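Local coordinates for protein biotin transporter BioY (Lactococcus lactis subsp. cremoris, PDB 4DVE) that binds biotin as the membrane-embedded substrate-binding S component of an ECF-type ABC transporter, which probably powers uptake of the vitamin, at residues 68-74 against 106-111; 101-106 against 142-148. All coordinates share one frame; numbering follows the deposited sequence.

Contact 1: 68-74 against 106-111; sequences TISVGAF and WLFTPF. With BNG (nonyl beta-D-glucopyranoside), chain F; BNG (nonyl beta-D-glucopyranoside), chain E.
Thr68 packs against Leu107, Pro110 and Phe111 where helices 52-80 and 100-119 run past each other nearly antiparallel (165°), the axes of the two short segments approaching to 8.3 Å. Its CB faces the nonyl chain of the chain F detergent, and there the side chain forks. CG2, anti to the backbone N, lies 3.7 Å from C6' of that detergent and 3.8 Å from the carbonyl O of Leu107. The other branch, OG1, anti to the carbonyl carbon at chi1 -57°, runs alongside Phe111 and reaches its CB at 3.4 Å; the nearby N of Phe111 is too poorly angled to bond, and the hydroxyl is instead hydrogen-bonded to Pro64 O on its own helix. One turn on, Val71 straddles the opposing backbone: CG2 rests on the Pro110 ring (CG at 3.6 Å), while CG1 sits 3.5 Å from Trp106 O. Leu107, its CG anti to the backbone N (chi1 -176°), sends CD1 over Gly72 to 3.9 Å from the CA. At that glycine a CB would run into the detergent's C9'. Phe74 then turns its ring edge, at CE2, to Trp106 CZ3 3.9 Å away. Pro110 lacks an N-H, and helix 100-119 is kinked here, the N of Phe111 also making no bond to the preceding turn. The interface thus joins apolar side chains to one another and to bare backbone, with the threonine hydroxyl satisfied within its own helix; such apolar chemistry, with a detergent alkyl chain beside Thr68 and Gly72, is consistent with a pair of transmembrane helices.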
# COMPACT_ATOMS: atom_id res chain seq x y z
N THR A 68 0.51 0.46 -9.51
CA THR A 68 1.64 -0.44 -9.32
C THR A 68 2.99 0.21 -9.67
O THR A 68 4.00 -0.00 -8.98
CB THR A 68 1.44 -1.76 -10.11
OG1 THR A 68 0.21 -2.36 -9.68
CG2 THR A 68 2.59 -2.72 -9.86
N ILE A 69 2.99 1.01 -10.73
CA ILE A 69 4.20 1.71 -11.12
C ILE A 69 4.61 2.68 -10.02
O ILE A 69 5.79 2.75 -9.68
CB ILE A 69 4.01 2.40 -12.49
CG1 ILE A 69 3.91 1.34 -13.60
CG2 ILE A 69 5.13 3.39 -12.81
CD1 ILE A 69 3.57 1.91 -14.96
N SER A 70 3.66 3.44 -9.48
CA SER A 70 3.97 4.39 -8.41
C SER A 70 4.61 3.74 -7.18
O SER A 70 5.55 4.31 -6.60
CB SER A 70 2.70 5.10 -7.92
OG SER A 70 2.39 6.15 -8.77
N VAL A 71 4.03 2.62 -6.74
CA VAL A 71 4.55 1.84 -5.59
C VAL A 71 5.89 1.21 -5.95
O VAL A 71 6.83 1.20 -5.15
CB VAL A 71 3.51 0.78 -5.09
CG1 VAL A 71 4.14 -0.21 -4.08
CG2 VAL A 71 2.30 1.50 -4.49
N GLY A 72 5.98 0.71 -7.17
CA GLY A 72 7.20 0.13 -7.68
C GLY A 72 8.35 1.10 -7.63
O GLY A 72 9.46 0.74 -7.23
N ALA A 73 8.07 2.35 -8.00
CA ALA A 73 9.10 3.35 -8.03
C ALA A 73 9.59 3.64 -6.62
O ALA A 73 10.79 3.84 -6.40
CB ALA A 73 8.60 4.63 -8.73
N PHE A 74 8.66 3.72 -5.68
CA PHE A 74 8.97 3.91 -4.27
C PHE A 74 9.88 2.77 -3.76
O PHE A 74 10.92 3.00 -3.14
CB PHE A 74 7.65 3.98 -3.45
CG PHE A 74 7.82 3.65 -1.99
CD1 PHE A 74 8.51 4.49 -1.14
CD2 PHE A 74 7.26 2.49 -1.46
CE1 PHE A 74 8.70 4.16 0.21
CE2 PHE A 74 7.42 2.18 -0.11
CZ PHE A 74 8.14 3.01 0.71
N TRP A 106 3.42 -5.30 -0.65
CA TRP A 106 3.05 -3.94 -1.09
C TRP A 106 3.12 -3.76 -2.59
O TRP A 106 2.31 -3.07 -3.16
CB TRP A 106 3.90 -2.88 -0.45
CG TRP A 106 3.72 -2.65 1.01
CD1 TRP A 106 2.77 -3.18 1.88
CD2 TRP A 106 4.57 -1.81 1.85
NE1 TRP A 106 2.95 -2.73 3.15
CE2 TRP A 106 4.03 -1.89 3.20
CE3 TRP A 106 5.67 -0.99 1.61
CZ2 TRP A 106 4.59 -1.18 4.26
CZ3 TRP A 106 6.21 -0.27 2.67
CH2 TRP A 106 5.69 -0.38 3.97
N LEU A 107 4.11 -4.36 -3.25
CA LEU A 107 4.21 -4.32 -4.69
C LEU A 107 2.96 -4.85 -5.40
O LEU A 107 2.62 -4.35 -6.46
CB LEU A 107 5.44 -5.08 -5.18
CG LEU A 107 5.68 -5.01 -6.70
CD1 LEU A 107 5.87 -3.55 -7.17
CD2 LEU A 107 6.88 -5.88 -7.06
N PHE A 108 2.26 -5.84 -4.83
CA PHE A 108 1.10 -6.44 -5.48
C PHE A 108 -0.23 -5.82 -5.09
O PHE A 108 -1.22 -5.99 -5.78
CB PHE A 108 1.05 -7.94 -5.15
CG PHE A 108 2.20 -8.68 -5.71
CD1 PHE A 108 2.16 -9.14 -7.02
CD2 PHE A 108 3.35 -8.86 -4.96
CE1 PHE A 108 3.26 -9.80 -7.56
CE2 PHE A 108 4.45 -9.52 -5.49
CZ PHE A 108 4.41 -9.99 -6.79
N THR A 109 -0.25 -5.12 -3.96
CA THR A 109 -1.47 -4.53 -3.41
C THR A 109 -2.19 -3.59 -4.38
O THR A 109 -3.40 -3.75 -4.56
CB THR A 109 -1.14 -3.82 -2.07
OG1 THR A 109 -0.75 -4.82 -1.13
CG2 THR A 109 -2.31 -2.99 -1.51
N PRO A 110 -1.48 -2.65 -5.02
CA PRO A 110 -2.22 -1.73 -5.93
C PRO A 110 -2.75 -2.43 -7.14
O PRO A 110 -3.80 -2.05 -7.62
CB PRO A 110 -1.18 -0.66 -6.32
CG PRO A 110 0.10 -1.10 -5.75
CD PRO A 110 -0.09 -2.20 -4.79
N PHE A 111 -2.07 -3.48 -7.60
CA PHE A 111 -2.59 -4.25 -8.72
C PHE A 111 -3.89 -4.97 -8.32
O PHE A 111 -4.89 -4.91 -9.02
CB PHE A 111 -1.55 -5.28 -9.20
CG PHE A 111 -2.13 -6.20 -10.21
CD1 PHE A 111 -2.58 -7.46 -9.86
CD2 PHE A 111 -2.35 -5.75 -11.51
CE1 PHE A 111 -3.18 -8.29 -10.80
CE2 PHE A 111 -2.94 -6.57 -12.46
CZ PHE A 111 -3.37 -7.84 -12.10
C1 BNG F . -3.43 -4.89 -15.92
C2 BNG F . -4.68 -4.09 -16.30
C3 BNG F . -5.94 -4.85 -15.94
C4 BNG F . -5.88 -6.29 -16.45
C5 BNG F . -4.57 -6.95 -16.06
C6 BNG F . -4.48 -8.36 -16.64
C1' BNG F . -1.08 -4.73 -15.78
C2' BNG F . -0.32 -3.63 -15.05
C3' BNG F . 1.18 -3.87 -15.11
C4' BNG F . 1.85 -3.51 -13.79
C5' BNG F . 3.18 -2.80 -14.02
C6' BNG F . 4.27 -3.37 -13.12
C7' BNG F . 5.20 -2.28 -12.63
C8' BNG F . 6.40 -2.86 -11.89
C9' BNG F . 7.25 -1.77 -11.28
O1 BNG F . -2.27 -4.19 -16.35
O2 BNG F . -4.66 -2.83 -15.61
O3 BNG F . -7.08 -4.19 -16.50
O4 BNG F . -6.98 -7.04 -15.90
O5 BNG F . -3.48 -6.17 -16.54
O6 BNG F . -3.26 -8.49 -17.38
C1 BNG E . 8.19 8.52 -10.26
C2 BNG E . 6.82 8.02 -10.71
C3 BNG E . 6.90 7.39 -12.10
C4 BNG E . 7.64 8.31 -13.07
C5 BNG E . 8.96 8.79 -12.48
C6 BNG E . 9.66 9.76 -13.42
C1' BNG E . 9.30 9.76 -8.58
C2' BNG E . 9.02 10.86 -7.56
C3' BNG E . 10.06 10.84 -6.45
C4' BNG E . 9.66 11.78 -5.31
C5' BNG E . 10.75 11.84 -4.25
C6' BNG E . 10.26 12.57 -3.00
C7' BNG E . 11.41 12.90 -2.07
C8' BNG E . 10.90 13.40 -0.72
C9' BNG E . 9.95 14.56 -0.90
O1 BNG E . 8.06 9.19 -9.01
O2 BNG E . 6.33 7.06 -9.78
O3 BNG E . 5.58 7.15 -12.59
O4 BNG E . 7.89 7.60 -14.29
O5 BNG E . 8.71 9.43 -11.23
O6 BNG E . 10.64 10.51 -12.69

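Contact 2: 101-106 against 142-148; sequences GYRIAW and FVDFVGA. With BTN (biotin), chain D.
Tyr102 lays its ring flat on the backbone of Gly147, whose CA stands 3.4 Å from the ring centroid and only 4° off the ring normal, a CH-pi contact over the centre of the face. The opposite face takes biotin, offset toward the rim, with Tyr102 CD1 3.8 Å from its C2. CG anti to the carbonyl carbon (chi1 -57°) sets the ring against helix 128-155, a knob in the hole formed by Val143, Asp144, Gly147 and Ala148, and Asn166 fixes the far end by a hydrogen bond to OH. The fit depends on glycines: Gly101 and Gly147 bring their CA atoms to 4.1 Å, and a CB on Gly147 would collide with CD1 of Tyr102. With an alanine in place of Tyr102, a gap is likely to open between biotin and Gly147, and Asn166 would probably lose its hydroxyl partner. Trp106 meets Val143 edge-on, NE1 lying 3.6 Å from CG1, and the same ring presents an edge to the biotin sulfur. Ala105 fits between Val143 and Val146, its CB also 3.8 Å from Phe142 CE2. The CA-CB bond of Asp144 points away from segment 101-106, and OD1 comes to 3.1 Å from biotin C6. Arg103 gives a weak hydrogen bond from NH2 to O12 of the biotin carboxylate. Tyr102, Arg103, Trp106 and Asp144 thereby line the biotin pocket. A water bridges Gly101 N, weakly, and Gly147 O. The segments cross at 140° with axes 7.4 Å apart; helix 52-80 adjoins Trp106 through Asn52 and Ile55, while helix 159-165 packs on Ala148 through Leu163.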
# COMPACT_ATOMS: atom_id res chain seq x y z
N GLY A 101 8.50 -9.25 4.12
CA GLY A 101 7.28 -9.82 3.58
C GLY A 101 6.19 -8.79 3.33
O GLY A 101 5.53 -8.83 2.29
N TYR A 102 6.02 -7.86 4.28
CA TYR A 102 5.03 -6.82 4.13
C TYR A 102 5.35 -5.98 2.88
O TYR A 102 4.48 -5.66 2.07
CB TYR A 102 4.97 -5.90 5.35
CG TYR A 102 4.70 -6.60 6.66
CD1 TYR A 102 3.39 -6.87 7.10
CD2 TYR A 102 5.77 -7.02 7.47
CE1 TYR A 102 3.16 -7.49 8.33
CE2 TYR A 102 5.55 -7.64 8.69
CZ TYR A 102 4.25 -7.89 9.12
OH TYR A 102 4.08 -8.54 10.33
N ARG A 103 6.63 -5.66 2.73
CA ARG A 103 7.14 -4.83 1.62
C ARG A 103 6.97 -5.44 0.24
O ARG A 103 6.60 -4.75 -0.71
CB ARG A 103 8.60 -4.47 1.89
CG ARG A 103 8.64 -3.35 2.91
CD ARG A 103 9.70 -3.49 3.94
NE ARG A 103 11.01 -3.39 3.41
CZ ARG A 103 12.11 -3.31 4.15
NH1 ARG A 103 13.27 -3.19 3.53
NH2 ARG A 103 12.05 -3.31 5.47
N ILE A 104 7.22 -6.74 0.14
CA ILE A 104 7.01 -7.45 -1.10
C ILE A 104 5.53 -7.51 -1.42
O ILE A 104 5.14 -7.32 -2.56
CB ILE A 104 7.62 -8.87 -1.04
CG1 ILE A 104 9.15 -8.78 -0.91
CG2 ILE A 104 7.26 -9.67 -2.29
CD1 ILE A 104 9.83 -10.08 -0.52
N ALA A 105 4.69 -7.75 -0.40
CA ALA A 105 3.25 -7.75 -0.59
C ALA A 105 2.77 -6.38 -1.10
O ALA A 105 1.83 -6.32 -1.91
CB ALA A 105 2.51 -8.15 0.70
N TRP A 106 3.42 -5.30 -0.65
CA TRP A 106 3.05 -3.94 -1.09
C TRP A 106 3.12 -3.76 -2.59
O TRP A 106 2.31 -3.07 -3.16
CB TRP A 106 3.90 -2.88 -0.45
CG TRP A 106 3.72 -2.65 1.01
CD1 TRP A 106 2.77 -3.18 1.88
CD2 TRP A 106 4.57 -1.81 1.85
NE1 TRP A 106 2.95 -2.73 3.15
CE2 TRP A 106 4.03 -1.89 3.20
CE3 TRP A 106 5.67 -0.99 1.61
CZ2 TRP A 106 4.59 -1.18 4.26
CZ3 TRP A 106 6.21 -0.27 2.67
CH2 TRP A 106 5.69 -0.38 3.97
N PHE A 142 -4.14 -9.51 3.07
CA PHE A 142 -3.08 -10.03 2.19
C PHE A 142 -1.70 -9.58 2.67
O PHE A 142 -0.82 -10.41 2.91
CB PHE A 142 -3.30 -9.55 0.74
CG PHE A 142 -2.16 -9.85 -0.19
CD1 PHE A 142 -1.85 -11.17 -0.56
CD2 PHE A 142 -1.39 -8.82 -0.70
CE1 PHE A 142 -0.81 -11.44 -1.43
CE2 PHE A 142 -0.34 -9.08 -1.56
CZ PHE A 142 -0.05 -10.38 -1.93
N VAL A 143 -1.51 -8.28 2.84
CA VAL A 143 -0.24 -7.73 3.32
C VAL A 143 0.23 -8.30 4.67
O VAL A 143 1.39 -8.78 4.77
CB VAL A 143 -0.28 -6.19 3.34
CG1 VAL A 143 0.93 -5.58 4.08
CG2 VAL A 143 -0.43 -5.65 1.90
N ASP A 144 -0.66 -8.31 5.67
CA ASP A 144 -0.31 -8.72 7.02
C ASP A 144 -0.07 -10.25 7.10
O ASP A 144 0.83 -10.70 7.80
CB ASP A 144 -1.34 -8.23 8.06
CG ASP A 144 -1.42 -6.68 8.15
OD1 ASP A 144 -0.70 -5.98 7.40
OD2 ASP A 144 -2.28 -6.14 8.92
N PHE A 145 -0.79 -11.02 6.31
CA PHE A 145 -0.58 -12.45 6.19
C PHE A 145 0.77 -12.81 5.56
O PHE A 145 1.54 -13.59 6.14
CB PHE A 145 -1.72 -13.08 5.40
CG PHE A 145 -1.67 -14.54 5.37
CD1 PHE A 145 -1.95 -15.26 6.52
CD2 PHE A 145 -1.29 -15.20 4.22
CE1 PHE A 145 -1.89 -16.65 6.52
CE2 PHE A 145 -1.24 -16.59 4.21
CZ PHE A 145 -1.53 -17.31 5.36
N VAL A 146 1.08 -12.25 4.40
CA VAL A 146 2.41 -12.47 3.80
C VAL A 146 3.54 -12.00 4.74
O VAL A 146 4.56 -12.67 4.90
CB VAL A 146 2.57 -11.83 2.39
CG1 VAL A 146 3.97 -12.05 1.83
CG2 VAL A 146 1.51 -12.40 1.42
N GLY A 147 3.36 -10.82 5.33
CA GLY A 147 4.30 -10.27 6.30
C GLY A 147 4.55 -11.21 7.49
O GLY A 147 5.70 -11.41 7.88
N ALA A 148 3.46 -11.76 8.03
CA ALA A 148 3.50 -12.68 9.17
C ALA A 148 4.22 -13.99 8.83
O ALA A 148 5.01 -14.52 9.65
CB ALA A 148 2.07 -12.95 9.69
C11 BTN D . 9.51 -1.27 6.81
O11 BTN D . 9.55 -0.02 6.70
O12 BTN D . 10.55 -1.90 7.02
C10 BTN D . 8.19 -2.04 6.65
C9 BTN D . 7.35 -2.06 7.93
C8 BTN D . 6.07 -2.91 7.72
C7 BTN D . 5.07 -2.70 8.87
C2 BTN D . 3.79 -3.49 8.68
S1 BTN D . 2.84 -2.87 7.28
C6 BTN D . 1.37 -3.68 7.87
C5 BTN D . 1.40 -3.65 9.42
N1 BTN D . 0.74 -2.48 9.92
C3 BTN D . 1.57 -1.64 10.55
O3 BTN D . 1.24 -0.57 11.07
N2 BTN D . 2.80 -2.17 10.52
C4 BTN D . 2.85 -3.46 9.88
O HOH W 1 7.72 -9.74 6.88

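In the fold
Contacts 1 and 2 have centres about 13 Å apart and occupy successive parts of helix 100-119, which is held by helix 52-80 in the first and helix 128-155 in the second. Trp106 belongs to both: its side chain comes within about 4 Å of biotin but stays about 11 Å from a bound detergent. They also pack on each other directly, Thr109 OG1 to Val143 CG2 at 3.2 Å and Phe108 CB to Phe142 CE2 at 4.0 Å. Through Tyr102, Arg103, Trp106 and Asp144, contact 2 forms part of the vitamin pocket, where Ser99, Pro47, Ile49 and Asp173 also hydrogen-bond biotin, whereas contact 1 borders bound detergent and meets the pocket through the tryptophan.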